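Local structure of putative branched chain amino acid ABC transporter, periplasmic amino acid-binding protein (Brucella ovis, 4XFK) at residues T144-M149 / T215-N220. The protein probably serves as the periplasmic amino-acid-binding component of an ABC transport system that takes up branched-chain and related amino acids. The protein carries 1 engineered substitution. Numbering follows the deposited sequence.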
loop_
_atom_site.group_PDB
_atom_site.type_symbol
_atom_site.label_atom_id
_atom_site.label_comp_id
_atom_site.label_asym_id
_atom_site.label_seq_id
_atom_site.Cartn_x
_atom_site.Cartn_y
_atom_site.Cartn_z
ATOM N N THR A 144 -8.788 10.912 -0.870
ATOM C CA THR A 144 -8.178 11.434 -2.091
ATOM C C THR A 144 -8.905 11.006 -3.363
ATOM O O THR A 144 -9.084 11.828 -4.261
ATOM C CB THR A 144 -6.648 11.157 -2.207
ATOM O OG1 THR A 144 -6.397 9.747 -2.208
ATOM C CG2 THR A 144 -5.869 11.815 -1.069
ATOM N N VAL A 145 -9.330 9.746 -3.452
ATOM C CA VAL A 145 -9.997 9.314 -4.675
ATOM C C VAL A 145 -11.306 10.079 -4.875
ATOM O O VAL A 145 -11.609 10.539 -5.982
ATOM C CB VAL A 145 -10.190 7.767 -4.765
ATOM C CG1 VAL A 145 -11.365 7.273 -3.915
ATOM C CG2 VAL A 145 -10.352 7.349 -6.214
ATOM N N ALA A 146 -12.066 10.258 -3.798
ATOM C CA ALA A 146 -13.350 10.941 -3.900
ATOM C C ALA A 146 -13.158 12.442 -4.154
ATOM O O ALA A 146 -13.822 13.028 -5.017
ATOM C CB ALA A 146 -14.174 10.710 -2.632
ATOM N N GLN A 147 -12.252 13.068 -3.408
ATOM C CA GLN A 147 -12.003 14.494 -3.591
ATOM C C GLN A 147 -11.457 14.803 -4.986
ATOM O O GLN A 147 -11.827 15.808 -5.591
ATOM C CB GLN A 147 -11.064 15.034 -2.518
ATOM C CG GLN A 147 -10.901 16.543 -2.567
ATOM C CD GLN A 147 -12.180 17.267 -2.222
ATOM O OE1 GLN A 147 -12.859 16.924 -1.252
ATOM N NE2 GLN A 147 -12.530 18.263 -3.025
ATOM N N GLY A 148 -10.572 13.949 -5.491
ATOM C CA GLY A 148 -10.041 14.117 -6.834
ATOM C C GLY A 148 -11.134 14.068 -7.888
ATOM O O GLY A 148 -11.193 14.910 -8.782
ATOM N N MET A 149 -12.020 13.083 -7.774
ATOM C CA MET A 149 -13.175 13.003 -8.669
ATOM C C MET A 149 -14.052 14.258 -8.570
ATOM O O MET A 149 -14.497 14.800 -9.590
ATOM C CB MET A 149 -13.992 11.750 -8.379
ATOM C CG MET A 149 -13.226 10.484 -8.705
ATOM S SD MET A 149 -14.106 8.982 -8.258
ATOM C CE MET A 149 -15.416 8.997 -9.489
ATOM N N THR A 215 -20.958 5.992 -8.991
ATOM C CA THR A 215 -19.635 5.587 -8.533
ATOM C C THR A 215 -19.768 4.371 -7.642
ATOM O O THR A 215 -20.679 4.294 -6.817
ATOM C CB THR A 215 -18.987 6.709 -7.712
ATOM O OG1 THR A 215 -19.009 7.922 -8.472
ATOM C CG2 THR A 215 -17.548 6.365 -7.345
ATOM N N VAL A 216 -18.859 3.417 -7.814
ATOM C CA VAL A 216 -18.754 2.266 -6.924
ATOM C C VAL A 216 -17.409 2.336 -6.206
ATOM O O VAL A 216 -16.365 2.132 -6.822
ATOM C CB VAL A 216 -18.858 0.936 -7.689
ATOM C CG1 VAL A 216 -18.753 -0.233 -6.709
ATOM C CG2 VAL A 216 -20.162 0.883 -8.488
ATOM N N PHE A 217 -17.427 2.649 -4.914
ATOM C CA PHE A 217 -16.195 2.675 -4.137
ATOM C C PHE A 217 -15.827 1.272 -3.694
ATOM O O PHE A 217 -16.662 0.558 -3.130
ATOM C CB PHE A 217 -16.362 3.543 -2.891
ATOM C CG PHE A 217 -16.481 5.020 -3.174
ATOM C CD1 PHE A 217 -15.364 5.764 -3.536
ATOM C CD2 PHE A 217 -17.703 5.668 -3.056
ATOM C CE1 PHE A 217 -15.467 7.121 -3.787
ATOM C CE2 PHE A 217 -17.808 7.021 -3.308
ATOM C CZ PHE A 217 -16.694 7.750 -3.670
ATOM N N THR A 218 -14.574 0.879 -3.915
ATOM C CA THR A 218 -14.135 -0.430 -3.454
ATOM C C THR A 218 -12.643 -0.473 -3.184
ATOM O O THR A 218 -11.838 0.029 -3.977
ATOM C CB THR A 218 -14.529 -1.568 -4.445
ATOM O OG1 THR A 218 -14.074 -2.820 -3.919
ATOM C CG2 THR A 218 -13.927 -1.361 -5.831
ATOM N N GLY A 219 -12.291 -1.098 -2.062
ATOM C CA GLY A 219 -10.906 -1.414 -1.737
ATOM C C GLY A 219 -10.505 -2.826 -2.137
ATOM O O GLY A 219 -9.475 -3.317 -1.696
ATOM N N ASN A 220 -11.305 -3.486 -2.969
ATOM C CA ASN A 220 -11.015 -4.867 -3.351
ATOM C C ASN A 220 -9.704 -4.983 -4.125
ATOM O O ASN A 220 -9.244 -4.023 -4.750
ATOM C CB ASN A 220 -12.164 -5.464 -4.169
ATOM C CG ASN A 220 -13.393 -5.755 -3.330
ATOM O OD1 ASN A 220 -13.492 -5.337 -2.175
ATOM N ND2 ASN A 220 -14.331 -6.492 -3.909
#
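In one lobe of this periplasmic binding protein, helix 138-152 packs on a face of that lobe's beta sheet, and its residues V145, A146 and M149 meet T215 and F217 of strand 215-218. Helix and strand run nearly antiparallel, at 158°, with their axes 11.0 Å apart. The F217 ring reaches into that gap. Its CG lies anti to the carbonyl carbon (chi1 -70°), which brings the far end of the ring close to the helix although the CB does not point there. A146 CB stands 4.0 Å from F217 CE1, oblique to the ring, whereas V145 CG1 sits at the edge near the ring plane, 4.1 Å from the same CE1. T215 CG2 lies 4.0 Å above the plane over the centre of the F217 ring and so occupies one face. One turn along the helix, M149 bends at chi3 (71°) and meets T215 tip to tip, its CE 3.9 Å from T215 OG1. Strand 215-218 is an inner strand of the lobe's mixed sheet, flanked by parallel strands 158-164 and 240-243; A242 of the latter touches M149, T215 and F217. On helix 167-184, V176 touches F217 and I183 touches A146. Farther along, T218 and N220 form an ST turn, in which N220 N donates to T218 OG1 at 3.0 Å; T218 OG1 is also hydrogen-bonded to I162 O.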